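Local coordinates for gamma-D-glutamyl-L-lysine dipeptidyl-peptidase (Bacillus cereus ATCC 10987, PDB 3H41), which probably cleaves the gamma-D-glutamyl-L-lysine bond of murein peptides as an NlpC/P60 cysteine peptidase, releasing the dipeptide L-Ala-gamma-D-Glu, at residues 146-151 against 161-166; 10-15 against 104-109; 155-160 against 167-172; 124-129 against 139-144; 190-195 against 225-230. One frame throughout, in Å; residues are numbered along the deposited sequence.

Contact 1. Residues 146-151 against 161-166; sequences TRLPLL and LLPNGQ. With PO4 (phosphate ion), chain D.
Leu161 O lies buried against Pro149 and Leu148 without a polar partner in the model. Pro149, lacking an N-H, meets this oxygen through ring atom CD at 3.5 Å, and Leu148 brings CB and CD2 to it, so this segment offers it carbon. The single backbone bond runs the other way, from Leu161 N to Pro149 O (3.1 Å).

The leucines pack around this single bond. Leu148 forks: CD1 meets Leu162 CD2 at 3.8 Å, while CD2 packs on Pro163 CD, the two side chains crossing at about a right angle. Both methyls of Leu151, CD1 and CD2, lie 4.1 Å from Leu161 CB.

A type I turn over 162-165 reverses the chain. Asn164 OD1 accepts from Gln166 N in an Asx turn, and Asn164 ND2 donates to Gln166 OE1 (2.9 Å). Gln166 NE2 reaches O4 of a phosphate, probably from the crystallisation liquor, at 2.8 Å.

Phe111 of helix 109-113 packs on Leu148, Pro149 and Leu161. Here strand 147-153 meets the end of strand 157-161 and its following turn in the second SH3b domain. The chemistry is split: packing and one backbone hydrogen bond on the strand side, a polar network in the turn.

Contact 2. Residues 10-15 against 104-109; sequences FIDVSA and QLTYNQ
Phe10 and Thr106 form an antiparallel hydrogen-bonded pair, each amide donating to the other's carbonyl: Phe10 N to Thr106 O at 2.9 Å and Thr106 N to Phe10 O at 2.8 Å. A third backbone bond, Asp12 N to Gln104 O (2.8 Å), continues the pairing just past strand 8-11. Ile11 and Leu105, between these bonds, are a non-hydrogen-bonded pair, and Leu105 CA makes a CA-H...O contact with Phe10 O.

Apolar contacts follow. Phe10 has CG anti to the carbonyl carbon (chi1 -64°); at the end of its ring CE2 lies 4.1 Å from Tyr107 CD2. That tyrosine carbon stands at the edge of the Phe10 ring. By contrast, Phe111 of helix 109-113 meets Phe10 edge-to-face. Ile11 CD1 touches Leu105 CD2 at 3.8 Å, both packing on Val70 of the adjoining strand. Val13 CG1 meets Gln104 CG, while CG2 lies against the amide carbon CD and NE2.

Polar side chains meet their partners mostly outside. Asp12 OD1 touches Thr106 CG2 (3.5 Å) and is hydrogen-bonded to a tetraethylene glycol, probably from the crystallisation liquor, while Asp12 OD2 accepts from Asn35. Gln104 NE2 serves the carbonyls of Thr34 and Ser32.

Strand 105-106 is outermost, beside 8-11, in a five-stranded antiparallel sheet of the first SH3 domain; the far edge strand 96-101 carries substrate-binding Tyr96. Backbone bonds thus fix the pairing; the polar ends tie it to residues 32-35.

Contact 3. Residues 155-160 against 167-172; sequences TISYRV and KAWLRK
Tyr158 takes Lys172 over one ring face: CG stands 4.1 Å from the ring centroid, 15° off the normal, a CH-pi contact, while Leu170 CG lies at the ring edge. The guanidinium of Arg159 is covered on one face by Lys167 CD, 3.3 Å above its plane toward the rim. The lysine hydrocarbon lies there, with Arg159 NH1 5.6 Å from Lys167 NZ; Arg159 NH2 donates to Asn132 O. Arg171 receives Ile156 CD1 over a guanidinium face, and a water in the plane at its edge accepts from NH1 and donates to Ile156 O. Trp169 CE3 meets Ser157 CB at 3.5 Å, the ring turned obliquely to it.

The bend at Lys172 chi3 (147°) places CE, and NZ forms a salt bridge with Glu153 and a hydrogen bond to Asp154 O.

Between these groups run five backbone bonds. Val160 N to Ala168 O is 2.8 Å, with 171° at the hydrogen, and Lys172 N to Ile156 O extends the pairing beyond the strand. Val160, Leu170 and Ala168 share the face that packs on Leu129 and Leu162.

Strands 157-161 and 167-171, joined by a short turn, form an antiparallel beta hairpin of the second SH3b domain.

Contact 4. Residues 124-129 against 139-144; sequences KPTAIL and SLEVSY
Ser139 opens the pairing with CB 3.3 Å from Leu129 O and against Ile128 CG2. Leu140 pairs both ways: its N donates to Leu129 O and its O accepts from Leu129 N.

Glu141 does the polar side-chain work. CG lies anti to the backbone N (chi1 -176°), and the extended chain beyond it brings OE2 within 2.7 Å of Thr126 OG1, which donates to the anti lone pair. OE2 also accepts from Trp40 NE1, so two donors grip it. On the same face, Ile128 CD1 rests 3.6 Å from Glu141 CB.

Val142 is on the other face. Its N reaches Ala127 O at 2.8 Å, its O accepts from Ala127 N, and CG1 packs on Leu129 CD1 (3.7 Å), the side chains crossing at about a right angle. Ser143 turns OG to Tyr144 O at 2.6 Å. Tyr144 N closes the run on Pro125 O, and Lys124 O lies at the edge of the Tyr144 ring.

Strand 139-143 is an outermost strand of its sheet, forming a beta hairpin with 126-131. Val122 of strand 119-122 covers Val142; the Tyr144 ring meets Phe199 edge-to-face and its OH is hydrogen-bonded to Ser226 OG, both in the peptidase domain.

Contact 5. Residues 190-195 against 225-230; sequences DDLINT and KSHGIT
Thr195 and His227 meet tip to tip: NE2 of the imidazole donates to Thr195 OG1 at 2.7 Å, with the oxygen only 2° out of the ring plane. The threonine rotamer explains the reach. OG1 stands anti to the carbonyl carbon, beside the backbone N (chi1 -67°), from where it also donates to Asp191 O one helical turn back (3.0 Å). The hydroxyl thus accepts one hydrogen bond and donates another. Asp191 O is shared, since Thr195 N binds it too, from the opposite face of its plane.

His227 CG lies anti to its own carbonyl carbon, and chi2 of -78° turns the ring so that CD2 comes 3.7 Å from Leu192 CD2. The leucine and histidine side chains slide past each other in opposite directions. Asp191 CB touches His227 CE1 at 4.0 Å; its carboxylate goes instead to Ala188 N.

Gly228, with positive phi, is the C-prime residue of the Schellman motif that closes helix 218-225, and the turn presents His227 toward helix 189-197. Leu192 reaches on to Ile223 and Tyr224 of helix 218-225 and to Met272 of strand 267-275, so Leu192 sits where the two helices and that strand come together.

In the fold
Contacts 1, 3 and 4 belong to one sheet of the second SH3b domain: contacts 3 and 4 are hairpins of it, meeting where Leu170 packs on Leu129, and contact 1 shares strand 157-161 with contact 3. Contact 1 is buried and chiefly apolar; contacts 3 and 4 are partly exposed, with dense backbone bonding and charged side chains among the contacts. Contact 2, in another sheet, pairs segments far apart in sequence and touches the turn of contact 1 through Pro163. Contact 5 is buried, joins a helix to a helix end in the peptidase domain, and rests on one side-chain hydrogen bond and packing; Tyr144 of contact 4 reaches its Ser226 across the domain boundary.

Contact 1. Residues 146-151 against 161-166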
# COMPACT_ATOMS: atom_id res chain seq x y z
N THR A 146 -1.93 -2.15 7.72
CA THR A 146 -0.87 -2.67 8.61
C THR A 146 -1.46 -3.86 9.38
O THR A 146 -2.60 -3.78 9.85
CB THR A 146 -0.38 -1.58 9.56
OG1 THR A 146 0.16 -0.45 8.80
CG2 THR A 146 0.66 -2.13 10.58
N ARG A 147 -0.71 -4.97 9.47
CA ARG A 147 -1.12 -6.14 10.21
C ARG A 147 -0.09 -6.45 11.27
O ARG A 147 1.08 -6.59 10.95
CB ARG A 147 -1.28 -7.37 9.32
CG ARG A 147 -2.26 -7.22 8.18
CD ARG A 147 -1.53 -6.97 6.84
NE ARG A 147 -2.50 -6.80 5.76
CZ ARG A 147 -3.20 -7.79 5.21
NH1 ARG A 147 -3.01 -9.05 5.56
NH2 ARG A 147 -4.09 -7.52 4.27
N LEU A 148 -0.52 -6.54 12.53
CA LEU A 148 0.36 -6.92 13.62
C LEU A 148 -0.28 -8.02 14.47
O LEU A 148 -1.50 -8.01 14.70
CB LEU A 148 0.71 -5.71 14.47
CG LEU A 148 1.46 -4.58 13.75
CD1 LEU A 148 1.34 -3.29 14.56
CD2 LEU A 148 2.92 -4.91 13.47
N PRO A 149 0.54 -8.96 14.95
CA PRO A 149 -0.06 -10.05 15.75
C PRO A 149 -0.82 -9.55 16.99
O PRO A 149 -0.34 -8.67 17.71
CB PRO A 149 1.16 -10.86 16.19
CG PRO A 149 2.24 -10.54 15.23
CD PRO A 149 1.98 -9.13 14.78
N LEU A 150 -1.99 -10.13 17.22
CA LEU A 150 -2.83 -9.76 18.34
C LEU A 150 -2.28 -10.47 19.57
O LEU A 150 -2.09 -11.68 19.53
CB LEU A 150 -4.26 -10.22 18.11
CG LEU A 150 -5.31 -10.02 19.21
CD1 LEU A 150 -5.58 -8.54 19.47
CD2 LEU A 150 -6.59 -10.77 18.80
N LEU A 151 -2.05 -9.70 20.64
CA LEU A 151 -1.68 -10.30 21.91
C LEU A 151 -2.84 -10.43 22.90
O LEU A 151 -2.92 -11.42 23.62
CB LEU A 151 -0.54 -9.53 22.53
CG LEU A 151 0.74 -9.40 21.70
CD1 LEU A 151 1.67 -8.39 22.35
CD2 LEU A 151 1.43 -10.74 21.51
N LEU A 161 1.91 -6.98 18.90
CA LEU A 161 3.36 -7.09 18.91
C LEU A 161 3.97 -6.37 17.67
O LEU A 161 3.54 -6.60 16.55
CB LEU A 161 3.77 -8.57 18.86
CG LEU A 161 5.27 -8.84 19.04
CD1 LEU A 161 5.74 -8.49 20.46
CD2 LEU A 161 5.60 -10.28 18.69
N LEU A 162 4.91 -5.49 17.92
CA LEU A 162 5.66 -4.77 16.88
C LEU A 162 6.83 -5.63 16.32
O LEU A 162 7.33 -6.52 16.99
CB LEU A 162 6.24 -3.47 17.43
CG LEU A 162 5.16 -2.53 17.94
CD1 LEU A 162 5.81 -1.27 18.47
CD2 LEU A 162 4.14 -2.25 16.84
N PRO A 163 7.26 -5.34 15.09
CA PRO A 163 8.32 -6.16 14.48
C PRO A 163 9.65 -6.13 15.25
O PRO A 163 10.47 -7.03 15.09
CB PRO A 163 8.48 -5.56 13.06
CG PRO A 163 7.51 -4.51 12.91
CD PRO A 163 6.62 -4.44 14.12
N ASN A 164 9.87 -5.10 16.05
CA ASN A 164 11.07 -5.05 16.86
C ASN A 164 10.93 -5.80 18.19
O ASN A 164 11.86 -5.78 19.00
CB ASN A 164 11.52 -3.62 17.09
CG ASN A 164 10.60 -2.85 18.02
OD1 ASN A 164 9.53 -3.32 18.39
ND2 ASN A 164 11.03 -1.65 18.39
N GLY A 165 9.80 -6.47 18.40
CA GLY A 165 9.54 -7.18 19.68
C GLY A 165 8.91 -6.36 20.80
O GLY A 165 8.57 -6.93 21.85
N GLN A 166 8.73 -5.05 20.61
CA GLN A 166 7.98 -4.25 21.59
C GLN A 166 6.49 -4.52 21.48
O GLN A 166 6.00 -5.07 20.48
CB GLN A 166 8.26 -2.75 21.43
CG GLN A 166 9.67 -2.33 21.78
CD GLN A 166 9.87 -0.84 21.66
OE1 GLN A 166 9.75 -0.26 20.55
NE2 GLN A 166 10.17 -0.18 22.81
P PO4 D . 11.73 2.75 23.74
O1 PO4 D . 12.24 1.59 24.55
O2 PO4 D . 11.93 4.04 24.55
O3 PO4 D . 12.57 2.81 22.48
O4 PO4 D . 10.28 2.57 23.40

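Contact 2. Residues 10-15 against 104-109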
# COMPACT_ATOMS: atom_id res chain seq x y z
N PHE A 10 11.95 -7.90 8.44
CA PHE A 10 10.64 -7.25 8.54
C PHE A 10 10.77 -5.73 8.50
O PHE A 10 11.65 -5.16 9.11
CB PHE A 10 9.97 -7.70 9.84
CG PHE A 10 9.66 -9.19 9.84
CD1 PHE A 10 8.50 -9.68 9.26
CD2 PHE A 10 10.59 -10.07 10.31
CE1 PHE A 10 8.23 -11.05 9.22
CE2 PHE A 10 10.34 -11.44 10.27
CZ PHE A 10 9.17 -11.92 9.72
N ILE A 11 9.82 -5.07 7.85
CA ILE A 11 9.76 -3.61 7.86
C ILE A 11 9.56 -3.06 9.27
O ILE A 11 8.64 -3.48 9.96
CB ILE A 11 8.62 -3.11 6.93
CG1 ILE A 11 8.79 -3.70 5.54
CG2 ILE A 11 8.55 -1.58 6.91
CD1 ILE A 11 10.07 -3.36 4.81
N ASP A 12 10.40 -2.10 9.66
CA ASP A 12 10.47 -1.59 11.03
C ASP A 12 10.01 -0.14 11.10
O ASP A 12 10.18 0.50 12.13
CB ASP A 12 11.88 -1.78 11.62
CG ASP A 12 11.93 -1.58 13.15
OD1 ASP A 12 11.03 -2.08 13.84
OD2 ASP A 12 12.85 -0.89 13.66
N VAL A 13 9.39 0.37 10.02
CA VAL A 13 8.89 1.74 10.00
C VAL A 13 7.46 1.67 9.53
O VAL A 13 6.99 0.64 8.99
CB VAL A 13 9.78 2.70 9.09
CG1 VAL A 13 11.11 2.98 9.79
CG2 VAL A 13 9.99 2.13 7.68
N SER A 14 6.72 2.76 9.74
CA SER A 14 5.29 2.74 9.37
C SER A 14 5.13 2.37 7.89
O SER A 14 4.34 1.48 7.54
CB SER A 14 4.61 4.05 9.68
OG SER A 14 5.29 5.12 9.03
N ALA A 15 5.91 3.01 7.04
CA ALA A 15 6.05 2.56 5.67
C ALA A 15 7.45 2.86 5.11
O ALA A 15 8.01 3.97 5.32
CB ALA A 15 4.93 3.13 4.78
N GLN A 104 15.89 0.50 8.23
CA GLN A 104 14.44 0.41 8.26
C GLN A 104 13.91 -1.02 8.36
O GLN A 104 12.70 -1.23 8.28
CB GLN A 104 13.85 1.10 7.02
CG GLN A 104 13.98 2.62 7.09
CD GLN A 104 13.26 3.28 5.94
OE1 GLN A 104 13.15 2.70 4.87
NE2 GLN A 104 12.75 4.50 6.16
N LEU A 105 14.82 -1.99 8.55
CA LEU A 105 14.48 -3.42 8.66
C LEU A 105 14.79 -3.87 10.09
O LEU A 105 15.63 -3.27 10.77
CB LEU A 105 15.30 -4.26 7.69
CG LEU A 105 15.00 -4.12 6.22
CD1 LEU A 105 15.96 -5.02 5.43
CD2 LEU A 105 13.53 -4.45 5.90
N THR A 106 14.10 -4.91 10.54
CA THR A 106 14.45 -5.51 11.80
C THR A 106 14.22 -7.02 11.71
O THR A 106 13.72 -7.55 10.69
CB THR A 106 13.64 -4.89 12.96
OG1 THR A 106 14.18 -5.36 14.21
CG2 THR A 106 12.18 -5.22 12.87
N TYR A 107 14.62 -7.73 12.76
CA TYR A 107 14.26 -9.15 12.90
C TYR A 107 14.09 -9.44 14.38
O TYR A 107 14.97 -9.12 15.16
CB TYR A 107 15.34 -10.07 12.32
CG TYR A 107 14.91 -11.55 12.37
CD1 TYR A 107 15.10 -12.31 13.53
CD2 TYR A 107 14.23 -12.12 11.31
CE1 TYR A 107 14.69 -13.65 13.59
CE2 TYR A 107 13.80 -13.45 11.36
CZ TYR A 107 14.03 -14.20 12.50
OH TYR A 107 13.59 -15.50 12.56
N ASN A 108 12.95 -9.99 14.75
CA ASN A 108 12.72 -10.44 16.12
C ASN A 108 12.10 -11.83 16.04
O ASN A 108 11.11 -12.04 15.33
CB ASN A 108 11.82 -9.45 16.84
CG ASN A 108 11.50 -9.87 18.25
OD1 ASN A 108 10.48 -10.52 18.47
ND2 ASN A 108 12.30 -9.45 19.22
N GLN A 109 12.73 -12.81 16.70
CA GLN A 109 12.26 -14.20 16.59
C GLN A 109 10.82 -14.39 17.05
O GLN A 109 10.05 -15.14 16.42
CB GLN A 109 13.17 -15.14 17.40
CG GLN A 109 12.88 -16.62 17.09
CD GLN A 109 13.07 -16.96 15.62
OE1 GLN A 109 14.09 -16.61 15.04
NE2 GLN A 109 12.06 -17.60 15.00

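Contact 3. Residues 155-160 against 167-172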
# COMPACT_ATOMS: atom_id res chain seq x y z
N THR A 155 -11.77 -3.80 26.74
CA THR A 155 -12.97 -3.13 26.29
C THR A 155 -12.70 -1.94 25.39
O THR A 155 -13.59 -1.56 24.66
CB THR A 155 -13.87 -2.63 27.47
OG1 THR A 155 -13.12 -1.75 28.31
CG2 THR A 155 -14.37 -3.80 28.30
N ILE A 156 -11.50 -1.35 25.45
CA ILE A 156 -11.22 -0.18 24.61
C ILE A 156 -10.14 -0.37 23.52
O ILE A 156 -10.00 0.50 22.64
CB ILE A 156 -10.90 1.09 25.44
CG1 ILE A 156 -9.61 0.91 26.27
CG2 ILE A 156 -12.11 1.49 26.37
CD1 ILE A 156 -9.00 2.25 26.75
N SER A 157 -9.39 -1.48 23.56
CA SER A 157 -8.15 -1.58 22.79
C SER A 157 -7.77 -2.98 22.37
O SER A 157 -8.29 -3.97 22.91
CB SER A 157 -6.98 -0.99 23.58
OG SER A 157 -6.80 -1.68 24.79
N TYR A 158 -6.87 -3.06 21.40
CA TYR A 158 -6.19 -4.30 21.09
C TYR A 158 -4.74 -4.07 21.47
O TYR A 158 -4.21 -2.97 21.22
CB TYR A 158 -6.20 -4.58 19.59
CG TYR A 158 -7.55 -4.69 18.94
CD1 TYR A 158 -8.38 -5.77 19.21
CD2 TYR A 158 -7.99 -3.74 18.04
CE1 TYR A 158 -9.62 -5.87 18.60
CE2 TYR A 158 -9.24 -3.84 17.42
CZ TYR A 158 -10.05 -4.91 17.71
OH TYR A 158 -11.28 -5.04 17.11
N ARG A 159 -4.11 -5.09 22.04
CA ARG A 159 -2.67 -5.10 22.20
C ARG A 159 -2.03 -5.94 21.11
O ARG A 159 -2.51 -7.04 20.76
CB ARG A 159 -2.33 -5.62 23.60
CG ARG A 159 -0.89 -5.47 24.00
CD ARG A 159 -0.78 -5.64 25.54
NE ARG A 159 0.38 -4.95 26.06
CZ ARG A 159 1.26 -5.47 26.91
NH1 ARG A 159 1.11 -6.72 27.35
NH2 ARG A 159 2.28 -4.73 27.34
N VAL A 160 -0.94 -5.42 20.53
CA VAL A 160 -0.27 -6.09 19.45
C VAL A 160 1.25 -6.12 19.65
O VAL A 160 1.81 -5.34 20.42
CB VAL A 160 -0.58 -5.38 18.08
CG1 VAL A 160 -2.07 -5.42 17.80
CG2 VAL A 160 -0.05 -3.93 18.13
N LYS A 167 5.78 -4.17 22.53
CA LYS A 167 4.33 -4.30 22.61
C LYS A 167 3.71 -2.90 22.56
O LYS A 167 4.32 -1.91 23.03
CB LYS A 167 3.95 -5.01 23.91
CG LYS A 167 4.53 -6.43 24.02
CD LYS A 167 4.02 -7.13 25.28
CE LYS A 167 4.47 -8.60 25.37
NZ LYS A 167 5.94 -8.73 25.25
N ALA A 168 2.52 -2.84 21.97
CA ALA A 168 1.81 -1.61 21.68
C ALA A 168 0.34 -1.85 21.72
O ALA A 168 -0.15 -2.99 21.64
CB ALA A 168 2.20 -1.09 20.28
N TRP A 169 -0.41 -0.76 21.71
CA TRP A 169 -1.86 -0.87 21.68
C TRP A 169 -2.51 0.21 20.82
O TRP A 169 -1.90 1.26 20.59
CB TRP A 169 -2.39 -0.84 23.09
CG TRP A 169 -2.34 0.49 23.81
CD1 TRP A 169 -1.35 0.95 24.62
CD2 TRP A 169 -3.40 1.45 23.85
NE1 TRP A 169 -1.71 2.18 25.13
CE2 TRP A 169 -2.96 2.51 24.66
CE3 TRP A 169 -4.65 1.54 23.21
CZ2 TRP A 169 -3.76 3.66 24.91
CZ3 TRP A 169 -5.44 2.69 23.44
CH2 TRP A 169 -4.99 3.73 24.30
N LEU A 170 -3.70 -0.08 20.32
CA LEU A 170 -4.51 0.88 19.56
C LEU A 170 -5.96 0.79 19.98
O LEU A 170 -6.41 -0.24 20.48
CB LEU A 170 -4.40 0.67 18.05
CG LEU A 170 -4.87 -0.63 17.46
CD1 LEU A 170 -5.17 -0.43 15.95
CD2 LEU A 170 -3.82 -1.73 17.68
N ARG A 171 -6.68 1.89 19.82
CA ARG A 171 -8.12 1.89 20.08
C ARG A 171 -8.80 0.89 19.19
O ARG A 171 -8.44 0.74 18.02
CB ARG A 171 -8.71 3.27 19.85
CG ARG A 171 -8.40 4.29 20.92
CD ARG A 171 -9.37 4.16 22.08
NE ARG A 171 -8.99 5.03 23.18
CZ ARG A 171 -9.74 5.31 24.25
NH1 ARG A 171 -10.94 4.74 24.41
NH2 ARG A 171 -9.25 6.10 25.20
N LYS A 172 -9.79 0.20 19.75
CA LYS A 172 -10.57 -0.77 18.99
C LYS A 172 -11.22 -0.23 17.72
O LYS A 172 -11.45 -0.97 16.77
CB LYS A 172 -11.67 -1.32 19.88
CG LYS A 172 -11.25 -2.48 20.68
CD LYS A 172 -12.43 -2.92 21.55
CE LYS A 172 -12.42 -4.38 21.75
NZ LYS A 172 -13.23 -4.75 22.94
O HOH W 1 -12.33 2.73 22.49

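Contact 4. Residues 124-129 against 139-144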
# COMPACT_ATOMS: atom_id res chain seq x y z
N LYS A 124 -8.58 2.25 9.70
CA LYS A 124 -8.70 3.67 9.37
C LYS A 124 -7.50 4.10 8.50
O LYS A 124 -6.47 3.46 8.50
CB LYS A 124 -8.71 4.51 10.65
CG LYS A 124 -9.93 4.24 11.53
CD LYS A 124 -11.15 4.95 10.97
CE LYS A 124 -12.31 4.94 11.98
NZ LYS A 124 -12.80 3.55 12.22
N PRO A 125 -7.63 5.23 7.79
CA PRO A 125 -6.56 5.64 6.86
C PRO A 125 -5.16 5.66 7.47
O PRO A 125 -4.20 5.13 6.90
CB PRO A 125 -6.99 7.05 6.44
CG PRO A 125 -8.51 6.99 6.54
CD PRO A 125 -8.77 6.18 7.78
N THR A 126 -5.05 6.28 8.63
CA THR A 126 -3.94 6.02 9.52
C THR A 126 -4.49 5.94 10.96
O THR A 126 -5.64 6.33 11.22
CB THR A 126 -2.83 7.08 9.48
OG1 THR A 126 -3.31 8.34 9.99
CG2 THR A 126 -2.24 7.26 8.05
N ALA A 127 -3.68 5.44 11.87
CA ALA A 127 -4.07 5.40 13.29
C ALA A 127 -2.82 5.50 14.12
O ALA A 127 -1.75 5.17 13.62
CB ALA A 127 -4.78 4.05 13.60
N ILE A 128 -2.97 5.88 15.39
CA ILE A 128 -1.85 5.92 16.35
C ILE A 128 -1.75 4.62 17.19
O ILE A 128 -2.72 4.18 17.80
CB ILE A 128 -1.89 7.17 17.27
CG1 ILE A 128 -2.07 8.45 16.43
CG2 ILE A 128 -0.57 7.29 18.23
CD1 ILE A 128 -0.98 8.68 15.37
N LEU A 129 -0.57 4.01 17.16
CA LEU A 129 -0.19 2.91 18.06
C LEU A 129 0.60 3.50 19.20
O LEU A 129 1.50 4.34 18.96
CB LEU A 129 0.72 1.91 17.34
CG LEU A 129 0.10 0.88 16.44
CD1 LEU A 129 1.19 0.04 15.84
CD2 LEU A 129 -0.83 0.04 17.26
N SER A 139 5.30 6.37 20.43
CA SER A 139 4.08 6.05 19.71
C SER A 139 4.42 6.06 18.22
O SER A 139 5.51 6.48 17.84
CB SER A 139 3.00 7.07 20.03
OG SER A 139 3.42 8.41 19.72
N LEU A 140 3.52 5.54 17.39
CA LEU A 140 3.78 5.43 15.94
C LEU A 140 2.48 5.61 15.19
O LEU A 140 1.47 4.93 15.47
CB LEU A 140 4.37 4.06 15.60
CG LEU A 140 4.74 3.81 14.15
CD1 LEU A 140 5.84 4.84 13.73
CD2 LEU A 140 5.26 2.38 13.97
N GLU A 141 2.49 6.51 14.21
CA GLU A 141 1.35 6.61 13.30
C GLU A 141 1.49 5.52 12.21
O GLU A 141 2.44 5.54 11.42
CB GLU A 141 1.27 7.99 12.67
CG GLU A 141 0.02 8.14 11.79
CD GLU A 141 -0.11 9.54 11.16
OE1 GLU A 141 0.77 10.40 11.35
OE2 GLU A 141 -1.12 9.80 10.48
N VAL A 142 0.51 4.62 12.13
CA VAL A 142 0.58 3.51 11.19
C VAL A 142 -0.52 3.63 10.12
O VAL A 142 -1.59 4.23 10.35
CB VAL A 142 0.48 2.15 11.90
CG1 VAL A 142 1.77 1.93 12.74
CG2 VAL A 142 -0.76 2.05 12.79
N SER A 143 -0.25 3.00 8.98
CA SER A 143 -1.18 3.00 7.86
C SER A 143 -2.30 1.95 7.92
O SER A 143 -2.10 0.85 8.38
CB SER A 143 -0.37 2.71 6.58
OG SER A 143 -1.21 2.51 5.45
N TYR A 144 -3.46 2.31 7.39
CA TYR A 144 -4.44 1.37 6.89
C TYR A 144 -3.69 0.19 6.29
O TYR A 144 -2.70 0.34 5.56
CB TYR A 144 -5.29 2.04 5.78
CG TYR A 144 -6.38 1.13 5.29
CD1 TYR A 144 -7.51 0.91 6.06
CD2 TYR A 144 -6.25 0.42 4.10
CE1 TYR A 144 -8.52 0.05 5.63
CE2 TYR A 144 -7.25 -0.48 3.67
CZ TYR A 144 -8.39 -0.66 4.46
OH TYR A 144 -9.42 -1.54 4.13

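Contact 5. Residues 190-195 against 225-230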
# COMPACT_ATOMS: atom_id res chain seq x y z
N ASP A 190 -19.59 -2.95 -2.38
CA ASP A 190 -19.75 -1.74 -1.56
C ASP A 190 -18.69 -1.57 -0.46
O ASP A 190 -18.31 -0.43 -0.14
CB ASP A 190 -21.14 -1.65 -0.93
CG ASP A 190 -22.22 -1.22 -1.91
OD1 ASP A 190 -21.92 -0.72 -3.03
OD2 ASP A 190 -23.41 -1.39 -1.53
N ASP A 191 -18.25 -2.68 0.12
CA ASP A 191 -17.17 -2.65 1.14
C ASP A 191 -15.88 -2.03 0.56
O ASP A 191 -15.22 -1.22 1.21
CB ASP A 191 -16.82 -4.03 1.65
CG ASP A 191 -18.04 -4.82 2.22
OD1 ASP A 191 -19.07 -4.21 2.51
OD2 ASP A 191 -17.92 -6.04 2.37
N LEU A 192 -15.53 -2.46 -0.65
CA LEU A 192 -14.36 -1.94 -1.38
C LEU A 192 -14.51 -0.45 -1.66
O LEU A 192 -13.58 0.32 -1.46
CB LEU A 192 -14.16 -2.68 -2.69
CG LEU A 192 -13.97 -4.21 -2.69
CD1 LEU A 192 -13.93 -4.69 -4.10
CD2 LEU A 192 -12.73 -4.67 -1.94
N ILE A 193 -15.71 -0.05 -2.06
CA ILE A 193 -15.98 1.31 -2.42
C ILE A 193 -15.89 2.18 -1.17
O ILE A 193 -15.24 3.24 -1.18
CB ILE A 193 -17.37 1.44 -3.15
CG1 ILE A 193 -17.28 0.70 -4.49
CG2 ILE A 193 -17.75 2.92 -3.30
CD1 ILE A 193 -18.58 0.57 -5.27
N ASN A 194 -16.47 1.68 -0.09
CA ASN A 194 -16.50 2.41 1.14
C ASN A 194 -15.08 2.57 1.66
O ASN A 194 -14.72 3.65 2.18
CB ASN A 194 -17.45 1.72 2.15
CG ASN A 194 -18.89 2.09 1.88
OD1 ASN A 194 -19.17 3.20 1.41
ND2 ASN A 194 -19.80 1.15 2.09
N THR A 195 -14.28 1.53 1.47
CA THR A 195 -12.86 1.60 1.82
C THR A 195 -12.15 2.72 1.06
O THR A 195 -11.52 3.58 1.65
CB THR A 195 -12.14 0.24 1.63
OG1 THR A 195 -12.64 -0.70 2.59
CG2 THR A 195 -10.62 0.40 1.82
N LYS A 225 -6.29 -5.98 -1.06
CA LYS A 225 -5.49 -6.77 -0.15
C LYS A 225 -6.04 -6.74 1.27
O LYS A 225 -6.07 -7.78 1.96
CB LYS A 225 -4.05 -6.29 -0.15
CG LYS A 225 -3.17 -7.18 0.73
CD LYS A 225 -1.81 -7.46 0.18
CE LYS A 225 -0.95 -8.22 1.19
NZ LYS A 225 0.51 -7.85 1.14
N SER A 226 -6.52 -5.57 1.66
CA SER A 226 -7.12 -5.36 3.00
C SER A 226 -8.42 -6.11 3.21
O SER A 226 -8.88 -6.26 4.35
CB SER A 226 -7.32 -3.87 3.27
OG SER A 226 -8.38 -3.29 2.50
N HIS A 227 -9.02 -6.56 2.11
CA HIS A 227 -10.25 -7.35 2.11
C HIS A 227 -9.98 -8.80 1.68
O HIS A 227 -10.91 -9.53 1.24
CB HIS A 227 -11.30 -6.69 1.20
CG HIS A 227 -11.87 -5.44 1.78
ND1 HIS A 227 -12.82 -5.45 2.78
CD2 HIS A 227 -11.58 -4.13 1.55
CE1 HIS A 227 -13.13 -4.20 3.10
NE2 HIS A 227 -12.38 -3.38 2.38
N GLY A 228 -8.73 -9.22 1.82
CA GLY A 228 -8.33 -10.64 1.65
C GLY A 228 -8.02 -11.10 0.23
O GLY A 228 -7.83 -12.29 -0.02
N ILE A 229 -7.97 -10.18 -0.72
CA ILE A 229 -7.74 -10.54 -2.15
C ILE A 229 -6.44 -9.89 -2.61
O ILE A 229 -6.34 -8.67 -2.71
CB ILE A 229 -8.92 -10.12 -3.03
CG1 ILE A 229 -10.21 -10.77 -2.53
CG2 ILE A 229 -8.63 -10.46 -4.51
CD1 ILE A 229 -11.43 -10.41 -3.30
N THR A 230 -5.43 -10.71 -2.88
CA THR A 230 -4.13 -10.19 -3.26
C THR A 230 -4.09 -10.12 -4.78
O THR A 230 -4.24 -11.14 -5.46
CB THR A 230 -3.02 -11.10 -2.74
OG1 THR A 230 -3.10 -11.13 -1.32
CG2 THR A 230 -1.66 -10.55 -3.17